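Local coordinates for YrdC-like domain-containing protein (Streptococcus mutans, PDB 3L7V), which is of unknown function but, as a YrdC-like protein, may bind double-stranded RNA and take part in tRNA modification, at residues 43-48 with 170-175; 58-63 with 213-218; 128-133 with 156-161; 238-243 with 264-269. All coordinates share one frame; numbering follows the deposited sequence.

In the fold
From the N terminus, the loop before helix 47-54 opens interaction 1, which closes 122 residues later on helix 167-180. Strand 59-64 opens interaction 2 inside that loop, and this second contact closes only at strand 213-216, beyond interaction 1; the two therefore cross along the chain. They also touch, Ser46 packing on Ile215 and Ile172 on Ile60. Interaction 3, 128-133 with 156-161, is nested within both loops. Interaction 4, 238-243 with 264-269, follows in series. Interactions 3 and 4 meet where strands 127-132 and 239-241 are neighbours. Interactions 2, 3 and 4 all lie in one mixed sheet, interaction 2 near one end and interactions 3 and 4 on the other side of the chain's centre.

Interaction 1: 43-48 with 170-175; sequences GNLSQE and EQIAKE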
loop_
_atom_site.group_PDB
_atom_site.type_symbol
_atom_site.label_atom_id
_atom_site.label_comp_id
_atom_site.label_asym_id
_atom_site.label_seq_id
_atom_site.Cartn_x
_atom_site.Cartn_y
_atom_site.Cartn_z
ATOM N N GLY A 43 6.097 19.669 0.006
ATOM C CA GLY A 43 6.931 18.955 -0.951
ATOM C C GLY A 43 8.193 18.336 -0.366
ATOM O O GLY A 43 8.829 17.505 -1.015
ATOM N N ASN A 44 8.561 18.746 0.848
ATOM C CA ASN A 44 9.666 18.131 1.593
ATOM C C ASN A 44 9.143 17.136 2.644
ATOM O O ASN A 44 7.959 17.146 2.990
ATOM C CB ASN A 44 10.505 19.196 2.323
ATOM C CG ASN A 44 10.962 20.336 1.412
ATOM O OD1 ASN A 44 11.683 20.128 0.435
ATOM N ND2 ASN A 44 10.565 21.558 1.759
ATOM N N LEU A 45 10.030 16.292 3.159
ATOM C CA LEU A 45 9.680 15.360 4.232
ATOM C C LEU A 45 8.994 16.064 5.424
ATOM O O LEU A 45 9.491 17.067 5.924
ATOM C CB LEU A 45 10.934 14.640 4.726
ATOM C CG LEU A 45 10.804 13.881 6.054
ATOM C CD1 LEU A 45 9.917 12.674 5.900
ATOM C CD2 LEU A 45 12.171 13.450 6.566
ATOM N N SER A 46 7.862 15.530 5.874
ATOM C CA SER A 46 7.178 16.065 7.061
ATOM C C SER A 46 7.798 15.577 8.385
ATOM O O SER A 46 7.573 14.447 8.810
ATOM C CB SER A 46 5.677 15.736 7.021
ATOM O OG SER A 46 4.995 16.305 8.129
ATOM N N GLN A 47 8.584 16.437 9.021
ATOM C CA GLN A 47 9.246 16.109 10.280
ATOM C C GLN A 47 8.228 15.894 11.398
ATOM O O GLN A 47 8.405 15.023 12.243
ATOM C CB GLN A 47 10.218 17.219 10.684
ATOM C CG GLN A 47 11.365 17.446 9.707
ATOM C CD GLN A 47 12.405 16.338 9.741
ATOM O OE1 GLN A 47 13.261 16.251 8.861
ATOM N NE2 GLN A 47 12.339 15.487 10.762
ATOM N N GLU A 48 7.168 16.694 11.390
ATOM C CA GLU A 48 6.115 16.578 12.390
ATOM C C GLU A 48 5.385 15.222 12.268
ATOM O O GLU A 48 5.189 14.521 13.265
ATOM C CB GLU A 48 5.147 17.766 12.278
ATOM C CG GLU A 48 4.185 17.922 13.456
ATOM C CD GLU A 48 3.463 19.279 13.485
ATOM O OE1 GLU A 48 3.676 20.112 12.577
ATOM O OE2 GLU A 48 2.678 19.516 14.428
ATOM N N GLU A 170 5.746 8.424 0.739
ATOM C CA GLU A 170 7.008 7.775 0.355
ATOM C C GLU A 170 8.182 8.311 1.177
ATOM O O GLU A 170 9.017 7.530 1.653
ATOM C CB GLU A 170 7.304 7.932 -1.149
ATOM C CG GLU A 170 6.307 7.248 -2.086
ATOM C CD GLU A 170 6.495 7.645 -3.551
ATOM O OE1 GLU A 170 7.656 7.851 -3.956
ATOM O OE2 GLU A 170 5.485 7.748 -4.298
ATOM N N GLN A 171 8.247 9.636 1.349
ATOM C CA GLN A 171 9.304 10.231 2.178
ATOM C C GLN A 171 9.304 9.671 3.611
ATOM O O GLN A 171 10.347 9.255 4.129
ATOM C CB GLN A 171 9.236 11.769 2.173
ATOM C CG GLN A 171 9.522 12.402 0.799
ATOM C CD GLN A 171 9.087 13.869 0.685
ATOM O OE1 GLN A 171 8.177 14.322 1.383
ATOM N NE2 GLN A 171 9.731 14.608 -0.217
ATOM N N ILE A 172 8.137 9.629 4.242
ATOM C CA ILE A 172 8.057 9.141 5.619
ATOM C C ILE A 172 8.430 7.662 5.758
ATOM O O ILE A 172 9.162 7.295 6.670
ATOM C CB ILE A 172 6.662 9.412 6.235
ATOM C CG1 ILE A 172 6.442 10.933 6.341
ATOM C CG2 ILE A 172 6.529 8.693 7.569
ATOM C CD1 ILE A 172 5.122 11.373 6.961
ATOM N N ALA A 173 7.930 6.817 4.854
ATOM C CA ALA A 173 8.245 5.381 4.869
ATOM C C ALA A 173 9.745 5.103 4.691
ATOM O O ALA A 173 10.277 4.146 5.245
ATOM C CB ALA A 173 7.448 4.646 3.795
ATOM N N LYS A 174 10.417 5.943 3.911
ATOM C CA LYS A 174 11.842 5.774 3.649
ATOM C C LYS A 174 12.700 6.126 4.875
ATOM O O LYS A 174 13.654 5.407 5.194
ATOM C CB LYS A 174 12.279 6.604 2.432
ATOM C CG LYS A 174 13.699 6.293 1.952
ATOM C CD LYS A 174 14.138 7.227 0.839
ATOM C CE LYS A 174 15.387 6.708 0.128
ATOM N NZ LYS A 174 15.901 7.675 -0.890
ATOM N N GLU A 175 12.368 7.236 5.544
ATOM C CA GLU A 175 13.043 7.613 6.792
ATOM C C GLU A 175 12.869 6.568 7.884
ATOM O O GLU A 175 13.824 6.227 8.574
ATOM C CB GLU A 175 12.537 8.960 7.316
ATOM C CG GLU A 175 13.232 10.163 6.717
ATOM C CD GLU A 175 14.708 10.229 7.071
ATOM O OE1 GLU A 175 15.042 10.072 8.260
ATOM O OE2 GLU A 175 15.532 10.452 6.160
HETATM O O HOH W 1 6.615 13.940 3.750
#
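Gln171 reaches from its helix to the backbone of the turn at Gly43, and contacts of its amide make up the polar part of this interface. Its NE2 donates to Gly43 O at 3.1 Å with an N-H...O angle of 169°. The acceptor lies close to the amide plane of Gln171, whereas the donor stands above the carbonyl plane of Gly43, off the lone-pair directions. CG sits beside the backbone N (chi1 -65°) and the chain is extended beyond it, which carries the amide across the gap. The other end of the amide, OE1, accepts from a water at 2.9 Å, and that water in turn accepts from Ser46 N, also at 2.9 Å. One flat group thus engages two backbone positions of the loop, one directly and one through water.

The apolar part centres on Leu45, whose two methyls part to different turns of the helix. CD1 meets Gln171 CB and Ile172 CG1, each at 3.9 Å. CD2 comes down on Glu175 CG at 3.5 Å, the two side chains crossing at about a right angle. Glu175 is bent at chi2 (-64°), and it contributes its aliphatic part here while its carboxylate forms a salt bridge with Lys179. Ile172 CD1 also approaches Ser46 CB, at 4.4 Å.

Ser46 is the N-cap of helix 47-54, its OG accepting from Gly49 N. The contact places the start of that helix against the flank of helix 167-180, near the surface, with Trp41 touching Gln171 and Ile39 of strand 37-40 touching Ser46.

Interaction 2: 58-63 with 213-218; sequences GVIVCP and LVIEAD. With SO4 (sulfate ion), chain D.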
loop_
_atom_site.group_PDB
_atom_site.type_symbol
_atom_site.label_atom_id
_atom_site.label_comp_id
_atom_site.label_asym_id
_atom_site.label_seq_id
_atom_site.Cartn_x
_atom_site.Cartn_y
_atom_site.Cartn_z
ATOM N N GLY A 58 1.103 6.197 17.507
ATOM C CA GLY A 58 0.852 7.333 16.632
ATOM C C GLY A 58 0.029 6.981 15.402
ATOM O O GLY A 58 0.174 5.890 14.846
ATOM N N VAL A 59 -0.827 7.919 14.990
ATOM C CA VAL A 59 -1.723 7.775 13.834
ATOM C C VAL A 59 -1.898 9.122 13.121
ATOM O O VAL A 59 -2.264 10.122 13.755
ATOM C CB VAL A 59 -3.143 7.307 14.242
ATOM C CG1 VAL A 59 -4.049 7.251 13.024
ATOM C CG2 VAL A 59 -3.113 5.957 14.962
ATOM N N ILE A 60 -1.653 9.144 11.807
ATOM C CA ILE A 60 -1.846 10.353 11.007
ATOM C C ILE A 60 -2.705 10.129 9.756
ATOM O O ILE A 60 -2.933 8.989 9.348
ATOM C CB ILE A 60 -0.493 10.985 10.583
ATOM C CG1 ILE A 60 0.187 10.151 9.491
ATOM C CG2 ILE A 60 0.441 11.157 11.783
ATOM C CD1 ILE A 60 1.444 10.788 8.984
ATOM N N VAL A 61 -3.198 11.230 9.172
ATOM C CA VAL A 61 -3.832 11.200 7.854
ATOM C C VAL A 61 -2.875 11.852 6.854
ATOM O O VAL A 61 -2.206 12.826 7.201
ATOM C CB VAL A 61 -5.225 11.889 7.846
ATOM C CG1 VAL A 61 -5.587 12.351 6.442
ATOM C CG2 VAL A 61 -6.311 10.942 8.397
ATOM N N CYS A 62 -2.810 11.310 5.629
ATOM C CA CYS A 62 -1.770 11.657 4.653
ATOM C C CYS A 62 -2.244 11.502 3.201
ATOM O O CYS A 62 -2.887 10.508 2.870
ATOM C CB CYS A 62 -0.546 10.759 4.899
ATOM S SG CYS A 62 0.894 10.936 3.793
ATOM N N PRO A 63 -1.896 12.471 2.323
ATOM C CA PRO A 63 -2.308 12.509 0.913
ATOM C C PRO A 63 -1.628 11.421 0.094
ATOM O O PRO A 63 -0.497 11.053 0.405
ATOM C CB PRO A 63 -1.787 13.872 0.413
ATOM C CG PRO A 63 -1.230 14.567 1.591
ATOM C CD PRO A 63 -0.916 13.524 2.620
ATOM N N LEU A 213 -2.911 13.949 13.677
ATOM C CA LEU A 213 -2.530 15.006 12.729
ATOM C C LEU A 213 -3.122 14.741 11.335
ATOM O O LEU A 213 -3.219 13.593 10.905
ATOM C CB LEU A 213 -1.004 15.107 12.618
ATOM C CG LEU A 213 -0.361 16.117 11.661
ATOM C CD1 LEU A 213 -0.327 17.493 12.292
ATOM C CD2 LEU A 213 1.049 15.683 11.286
ATOM N N VAL A 214 -3.510 15.807 10.638
ATOM C CA VAL A 214 -3.969 15.713 9.254
ATOM C C VAL A 214 -3.087 16.551 8.326
ATOM O O VAL A 214 -2.992 17.771 8.484
ATOM C CB VAL A 214 -5.431 16.213 9.085
ATOM C CG1 VAL A 214 -5.871 16.089 7.619
ATOM C CG2 VAL A 214 -6.391 15.456 10.023
ATOM N N ILE A 215 -2.452 15.897 7.354
ATOM C CA ILE A 215 -1.650 16.604 6.370
ATOM C C ILE A 215 -2.489 16.837 5.110
ATOM O O ILE A 215 -3.008 15.877 4.534
ATOM C CB ILE A 215 -0.365 15.808 6.042
ATOM C CG1 ILE A 215 0.532 15.694 7.281
ATOM C CG2 ILE A 215 0.384 16.430 4.886
ATOM C CD1 ILE A 215 1.533 14.511 7.232
ATOM N N GLU A 216 -2.622 18.105 4.701
ATOM C CA GLU A 216 -3.458 18.515 3.556
ATOM C C GLU A 216 -2.657 18.813 2.277
ATOM O O GLU A 216 -1.561 19.367 2.355
ATOM C CB GLU A 216 -4.286 19.762 3.907
ATOM C CG GLU A 216 -5.175 19.611 5.144
ATOM C CD GLU A 216 -6.172 20.763 5.323
ATOM O OE1 GLU A 216 -6.257 21.650 4.443
ATOM O OE2 GLU A 216 -6.882 20.773 6.348
ATOM N N ALA A 217 -3.224 18.456 1.117
ATOM C CA ALA A 217 -2.651 18.755 -0.210
ATOM C C ALA A 217 -3.641 18.476 -1.357
ATOM O O ALA A 217 -3.304 17.774 -2.310
ATOM C CB ALA A 217 -1.347 17.980 -0.442
ATOM N N ASP A 218 -4.854 19.028 -1.259
ATOM C CA ASP A 218 -5.906 18.842 -2.265
ATOM C C ASP A 218 -5.439 19.106 -3.707
ATOM O O ASP A 218 -5.836 18.394 -4.631
ATOM C CB ASP A 218 -7.118 19.737 -1.951
ATOM C CG ASP A 218 -7.997 19.193 -0.816
ATOM O OD1 ASP A 218 -7.714 18.103 -0.263
ATOM O OD2 ASP A 218 -8.989 19.873 -0.476
HETATM S S SO4 D . -4.291 22.600 -0.519
HETATM O O1 SO4 D . -2.866 22.621 -0.203
HETATM O O2 SO4 D . -4.922 21.536 0.265
HETATM O O3 SO4 D . -4.891 23.890 -0.176
HETATM O O4 SO4 D . -4.470 22.365 -1.951
#
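Strands 59-63 and 213-216 run parallel, their axes 8° apart and 4.8 Å at closest approach, and Val61 is gripped through both its N and its O. Val61 N donates to Leu213 O at 2.9 Å, nearly along the C=O axis. Val61 O accepts from Ile215 N at 3.1 Å, the donor standing 41° above the carbonyl plane. This is the usual parallel pattern, in which one residue bonds to the two residues flanking its partner, here Val214.

Val61 and Val214 point the same way from the sheet and lie side by side, CG1 against CG1 at 3.9 Å. In both valines CG1 is anti to the backbone N, which brings those branches together. Ile60, Leu213 and Ile215 build the other face: Ile60 CD1 touches Ile215 CD1 at 4.1 Å, and Ile52 of helix 47-54 covers Ile60 and Leu213. The order of strands across the sheet places this pair in the fold: strand 213-216, late in the chain, lies between strands 37-40 and 59-64, all three parallel, at one end of the mixed alpha/beta sheet of this YrdC-like protein.

Toward the C-terminal end, Pro63 replaces further backbone pairing with ring contacts. Its CD meets Ile215 CG2 at 3.9 Å, the two side chains crossing at about a right angle, and its CG meets Ala217 CB at 4.0 Å. Ala217 is the N-cap of helix 218-223. Just past it, Asp218 N donates to O2 of a sulfate ion at 2.9 Å, an anion, probably from the crystallisation liquor, also held by Asp219 N and His40 ND1.

Interaction 3: 128-133 with 156-161; sequences GCILPW and RGTSCF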
loop_
_atom_site.group_PDB
_atom_site.type_symbol
_atom_site.label_atom_id
_atom_site.label_comp_id
_atom_site.label_asym_id
_atom_site.label_seq_id
_atom_site.Cartn_x
_atom_site.Cartn_y
_atom_site.Cartn_z
ATOM N N GLY A 128 0.275 -2.378 -6.364
ATOM C CA GLY A 128 0.193 -3.281 -5.215
ATOM C C GLY A 128 0.062 -4.777 -5.565
ATOM O O GLY A 128 -0.730 -5.153 -6.426
ATOM N N CYS A 129 0.839 -5.639 -4.905
ATOM C CA CYS A 129 0.787 -7.078 -5.183
ATOM C C CYS A 129 0.682 -7.899 -3.903
ATOM O O CYS A 129 1.377 -7.626 -2.917
ATOM C CB CYS A 129 2.017 -7.561 -5.985
ATOM S SG CYS A 129 2.268 -6.909 -7.686
ATOM N N ILE A 130 -0.163 -8.924 -3.940
ATOM C CA ILE A 130 -0.347 -9.838 -2.818
ATOM C C ILE A 130 0.719 -10.929 -2.856
ATOM O O ILE A 130 0.730 -11.761 -3.776
ATOM C CB ILE A 130 -1.751 -10.479 -2.852
ATOM C CG1 ILE A 130 -2.823 -9.391 -2.861
ATOM C CG2 ILE A 130 -1.962 -11.435 -1.663
ATOM C CD1 ILE A 130 -4.216 -9.933 -2.769
ATOM N N LEU A 131 1.605 -10.911 -1.852
ATOM C CA LEU A 131 2.742 -11.843 -1.739
ATOM C C LEU A 131 2.845 -12.559 -0.360
ATOM O O LEU A 131 2.274 -12.099 0.623
ATOM C CB LEU A 131 4.049 -11.086 -2.037
ATOM C CG LEU A 131 4.231 -10.560 -3.471
ATOM C CD1 LEU A 131 5.322 -9.484 -3.558
ATOM C CD2 LEU A 131 4.501 -11.719 -4.457
ATOM N N PRO A 132 3.580 -13.685 -0.290
ATOM C CA PRO A 132 3.899 -14.329 1.000
ATOM C C PRO A 132 5.125 -13.692 1.660
ATOM O O PRO A 132 5.943 -13.100 0.963
ATOM C CB PRO A 132 4.250 -15.775 0.608
ATOM C CG PRO A 132 4.083 -15.860 -0.921
ATOM C CD PRO A 132 4.142 -14.438 -1.427
ATOM N N TRP A 133 5.265 -13.823 2.975
ATOM C CA TRP A 133 6.475 -13.347 3.680
ATOM C C TRP A 133 7.602 -14.374 3.638
ATOM O O TRP A 133 7.357 -15.583 3.675
ATOM C CB TRP A 133 6.177 -13.016 5.155
ATOM C CG TRP A 133 5.406 -11.742 5.373
ATOM C CD1 TRP A 133 4.084 -11.518 5.084
ATOM C CD2 TRP A 133 5.904 -10.519 5.944
ATOM N NE1 TRP A 133 3.735 -10.230 5.431
ATOM C CE2 TRP A 133 4.830 -9.600 5.965
ATOM C CE3 TRP A 133 7.150 -10.113 6.438
ATOM C CZ2 TRP A 133 4.969 -8.297 6.456
ATOM C CZ3 TRP A 133 7.284 -8.817 6.926
ATOM C CH2 TRP A 133 6.197 -7.928 6.932
ATOM N N ARG A 156 -3.613 -16.722 5.731
ATOM C CA ARG A 156 -2.676 -17.519 4.930
ATOM C C ARG A 156 -1.246 -17.007 5.062
ATOM O O ARG A 156 -0.311 -17.646 4.583
ATOM C CB ARG A 156 -3.054 -17.512 3.449
ATOM C CG ARG A 156 -4.536 -17.533 3.169
ATOM C CD ARG A 156 -4.877 -16.453 2.152
ATOM N NE ARG A 156 -4.875 -16.924 0.773
ATOM C CZ ARG A 156 -4.722 -16.140 -0.290
ATOM N NH1 ARG A 156 -4.525 -14.833 -0.146
ATOM N NH2 ARG A 156 -4.752 -16.672 -1.500
ATOM N N GLY A 157 -1.080 -15.844 5.686
ATOM C CA GLY A 157 0.241 -15.276 5.896
ATOM C C GLY A 157 0.720 -14.356 4.780
ATOM O O GLY A 157 1.915 -14.143 4.626
ATOM N N THR A 158 -0.207 -13.808 4.001
ATOM C CA THR A 158 0.151 -12.926 2.893
ATOM C C THR A 158 -0.138 -11.471 3.268
ATOM O O THR A 158 -0.928 -11.219 4.185
ATOM C CB THR A 158 -0.626 -13.302 1.595
ATOM O OG1 THR A 158 -2.039 -13.245 1.831
ATOM C CG2 THR A 158 -0.268 -14.718 1.125
ATOM N N SER A 159 0.510 -10.527 2.577
ATOM C CA SER A 159 0.158 -9.097 2.656
ATOM C C SER A 159 0.159 -8.457 1.269
ATOM O O SER A 159 0.665 -9.056 0.304
ATOM C CB SER A 159 1.131 -8.313 3.549
ATOM O OG SER A 159 1.186 -8.808 4.879
ATOM N N CYS A 160 -0.410 -7.249 1.172
ATOM C CA CYS A 160 -0.302 -6.425 -0.035
ATOM C C CYS A 160 0.857 -5.426 0.103
ATOM O O CYS A 160 0.802 -4.537 0.955
ATOM C CB CYS A 160 -1.610 -5.662 -0.312
ATOM S SG CYS A 160 -1.575 -4.634 -1.844
ATOM N N PHE A 161 1.887 -5.571 -0.735
ATOM C CA PHE A 161 3.059 -4.680 -0.716
ATOM C C PHE A 161 2.956 -3.614 -1.828
ATOM O O PHE A 161 2.831 -3.956 -3.003
ATOM C CB PHE A 161 4.366 -5.492 -0.891
ATOM C CG PHE A 161 4.711 -6.384 0.286
ATOM C CD1 PHE A 161 5.570 -5.943 1.286
ATOM C CD2 PHE A 161 4.186 -7.664 0.381
ATOM C CE1 PHE A 161 5.888 -6.755 2.355
ATOM C CE2 PHE A 161 4.495 -8.481 1.455
ATOM C CZ PHE A 161 5.349 -8.027 2.444
HETATM O O HOH W 2 4.371 -15.918 4.879
#
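Trp133 folds back over the end of an antiparallel strand pair, 128-132 with 158-161, in the interior of the mixed sheet of the YrdC-like fold. Cys129 pairs with Phe161 and Leu131 with Ser159 as hydrogen-bonded pairs, two backbone bonds each, among them Leu131 N to Ser159 O at 3.0 Å. Strand 239-241 continues the sheet beyond 128-132, and Val95 of strand 94-96 beyond 158-161.

From Trp133 CB the side chain leaves with CG beside the backbone N (chi1 -74°), turning the indole toward the neighbouring strand. CD1, at the edge of the indole, lies 3.4 Å from Gly157 O. Next, NE1 donates to Ser159 OG at 3.0 Å, a nearly straight bond of 171° lying in the indole plane; that hydroxyl is also hydrogen-bonded to Met152 O. Farther out, CE2 and CZ2 lie under Phe161 CZ, which stands over one face of the indole, offset toward its rim. The ring planes meet at 57°, so the pair is oblique. Phe161 CD2 in turn rests 4.2 Å from Leu131 CB. A water closes the end of the strand pair, accepting from Trp133 N and donating to Gly157 O, each at 3.0 Å.

Interaction 4: 238-243 with 264-269; sequences VMVSMV and PVVIRK. With SO4 (sulfate ion), chain G; SO4 (sulfate ion), chain B.
Ile267 and Arg268 both lie opposite Met239, a selenomethionine, and the extra residue makes strand 265-268 bulge there. Two backbone bonds show it: Met239 O accepts from Ile267 N at 3.1 Å, and Met239 N donates to Arg268 O at 3.3 Å. From Val240 onward the register is one residue displaced, and Ser241 pairs with Val265 through two bonds, Ser241 N to Val265 O at 2.8 Å and its reciprocal from Val265 N to Ser241 O.

At the bulge, the Ile267 side chain approaches the bend of Met239. Folding at chi3 (46°) turns CE back, and Ile267 CD1 sits over the concave side of the bend, modelled at 3.3 Å from Met239 CB; a contact this short for carbon makes its exact placement doubtful. Met239 SE lies over one face of the Arg268 guanidinium, whose NH1 donates at the group's edge to a sulfate ion; NH2 binds Gly237 O. A second sulfate accepts from Lys269 N, both ions probably from the crystallisation liquor.

On the reverse face, Val240 CG2 meets Val266 CG2 at 4.2 Å. Farther along, Met242, also selenomethionine, bends at chi2 and sets SE against Pro264 CB at 3.8 Å. Helix 273-283 covers Val238 and Val266.

Strand 127-132 flanks 239-241, and strand 288-289 flanks 265-268. With its one-residue register shift and two residues facing one, the strand pair has the signature of a classic beta bulge in an antiparallel pair.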
loop_
_atom_site.group_PDB
_atom_site.type_symbol
_atom_site.label_atom_id
_atom_site.label_comp_id
_atom_site.label_asym_id
_atom_site.label_seq_id
_atom_site.Cartn_x
_atom_site.Cartn_y
_atom_site.Cartn_z
ATOM N N VAL A 238 -4.464 -0.139 -8.569
ATOM C CA VAL A 238 -4.588 -1.505 -9.071
ATOM C C VAL A 238 -4.030 -2.514 -8.068
ATOM O O VAL A 238 -3.021 -2.244 -7.424
ATOM C CB VAL A 238 -3.789 -1.678 -10.393
ATOM C CG1 VAL A 238 -3.638 -3.150 -10.744
ATOM C CG2 VAL A 238 -4.440 -0.908 -11.530
HETATM N N MSE A 239 -4.686 -3.665 -7.933
HETATM C CA MSE A 239 -4.139 -4.787 -7.143
HETATM C C MSE A 239 -3.944 -6.051 -7.988
HETATM O O MSE A 239 -4.844 -6.436 -8.736
HETATM C CB MSE A 239 -5.028 -5.107 -5.929
HETATM C CG MSE A 239 -4.692 -4.285 -4.672
HETATM SE SE MSE A 239 -5.657 -4.795 -3.017
HETATM C CE MSE A 239 -5.440 -6.711 -3.088
ATOM N N VAL A 240 -2.779 -6.694 -7.864
ATOM C CA VAL A 240 -2.493 -7.947 -8.601
ATOM C C VAL A 240 -2.137 -9.093 -7.652
ATOM O O VAL A 240 -1.203 -8.971 -6.862
ATOM C CB VAL A 240 -1.323 -7.776 -9.614
ATOM C CG1 VAL A 240 -1.021 -9.093 -10.333
ATOM C CG2 VAL A 240 -1.640 -6.709 -10.634
ATOM N N SER A 241 -2.873 -10.202 -7.717
ATOM C CA SER A 241 -2.542 -11.368 -6.896
ATOM C C SER A 241 -1.413 -12.209 -7.510
ATOM O O SER A 241 -1.501 -12.630 -8.666
ATOM C CB SER A 241 -3.773 -12.250 -6.686
ATOM O OG SER A 241 -3.441 -13.347 -5.846
HETATM N N MSE A 242 -0.372 -12.466 -6.718
HETATM C CA MSE A 242 0.809 -13.207 -7.155
HETATM C C MSE A 242 0.969 -14.532 -6.388
HETATM O O MSE A 242 2.077 -15.064 -6.241
HETATM C CB MSE A 242 2.069 -12.333 -6.989
HETATM C CG MSE A 242 2.131 -11.106 -7.950
HETATM SE SE MSE A 242 2.367 -11.666 -9.828
HETATM C CE MSE A 242 2.741 -9.909 -10.633
ATOM N N VAL A 243 -0.156 -15.089 -5.957
ATOM C CA VAL A 243 -0.179 -16.201 -5.022
ATOM C C VAL A 243 -1.297 -17.129 -5.488
ATOM O O VAL A 243 -2.230 -16.668 -6.129
ATOM C CB VAL A 243 -0.493 -15.633 -3.581
ATOM C CG1 VAL A 243 -1.948 -15.883 -3.169
ATOM C CG2 VAL A 243 0.469 -16.144 -2.546
ATOM N N PRO A 264 -0.463 -14.922 -12.518
ATOM C CA PRO A 264 -0.856 -13.620 -11.945
ATOM C C PRO A 264 -2.329 -13.302 -12.219
ATOM O O PRO A 264 -2.797 -13.669 -13.297
ATOM C CB PRO A 264 0.014 -12.614 -12.704
ATOM C CG PRO A 264 1.189 -13.424 -13.238
ATOM C CD PRO A 264 0.704 -14.830 -13.418
ATOM N N VAL A 265 -3.032 -12.629 -11.295
ATOM C CA VAL A 265 -4.442 -12.255 -11.516
ATOM C C VAL A 265 -4.773 -10.803 -11.116
ATOM O O VAL A 265 -4.604 -10.423 -9.962
ATOM C CB VAL A 265 -5.398 -13.176 -10.729
ATOM C CG1 VAL A 265 -6.862 -12.734 -10.936
ATOM C CG2 VAL A 265 -5.198 -14.658 -11.105
ATOM N N VAL A 266 -5.269 -9.996 -12.050
ATOM C CA VAL A 266 -5.691 -8.645 -11.696
ATOM C C VAL A 266 -7.036 -8.710 -10.955
ATOM O O VAL A 266 -8.033 -9.129 -11.536
ATOM C CB VAL A 266 -5.792 -7.722 -12.942
ATOM C CG1 VAL A 266 -6.377 -6.332 -12.573
ATOM C CG2 VAL A 266 -4.433 -7.590 -13.639
ATOM N N ILE A 267 -7.061 -8.309 -9.677
ATOM C CA ILE A 267 -8.290 -8.392 -8.870
ATOM C C ILE A 267 -9.005 -7.050 -8.580
ATOM O O ILE A 267 -10.165 -7.034 -8.146
ATOM C CB ILE A 267 -8.108 -9.258 -7.562
ATOM C CG1 ILE A 267 -6.915 -8.796 -6.720
ATOM C CG2 ILE A 267 -7.928 -10.741 -7.904
ATOM C CD1 ILE A 267 -7.190 -7.594 -5.907
ATOM N N ARG A 268 -8.339 -5.929 -8.843
ATOM C CA ARG A 268 -8.989 -4.625 -8.689
ATOM C C ARG A 268 -8.494 -3.647 -9.744
ATOM O O ARG A 268 -7.294 -3.486 -9.934
ATOM C CB ARG A 268 -8.761 -4.055 -7.276
ATOM C CG ARG A 268 -9.677 -2.902 -6.871
ATOM C CD ARG A 268 -9.467 -2.473 -5.391
ATOM N NE ARG A 268 -8.251 -1.683 -5.184
ATOM C CZ ARG A 268 -7.862 -1.176 -4.011
ATOM N NH1 ARG A 268 -8.592 -1.363 -2.920
ATOM N NH2 ARG A 268 -6.736 -0.478 -3.925
ATOM N N LYS A 269 -9.440 -3.000 -10.416
ATOM C CA LYS A 269 -9.180 -1.989 -11.446
ATOM C C LYS A 269 -8.785 -0.649 -10.794
ATOM O O LYS A 269 -9.205 -0.358 -9.679
ATOM C CB LYS A 269 -10.459 -1.846 -12.301
ATOM C CG LYS A 269 -10.335 -1.101 -13.606
ATOM C CD LYS A 269 -11.656 -1.161 -14.378
ATOM C CE LYS A 269 -11.593 -0.333 -15.663
ATOM N NZ LYS A 269 -12.787 -0.521 -16.542
HETATM S S SO4 G . -13.335 -3.091 -8.791
HETATM O O1 SO4 G . -12.064 -3.795 -8.926
HETATM O O2 SO4 G . -14.365 -3.831 -9.511
HETATM O O3 SO4 G . -13.702 -3.000 -7.380
HETATM O O4 SO4 G . -13.208 -1.748 -9.352
HETATM S S SO4 B . -7.630 -0.067 1.003
HETATM O O1 SO4 B . -7.086 -1.343 1.474
HETATM O O2 SO4 B . -8.583 -0.300 -0.076
HETATM O O3 SO4 B . -8.323 0.602 2.106
HETATM O O4 SO4 B . -6.549 0.767 0.475
#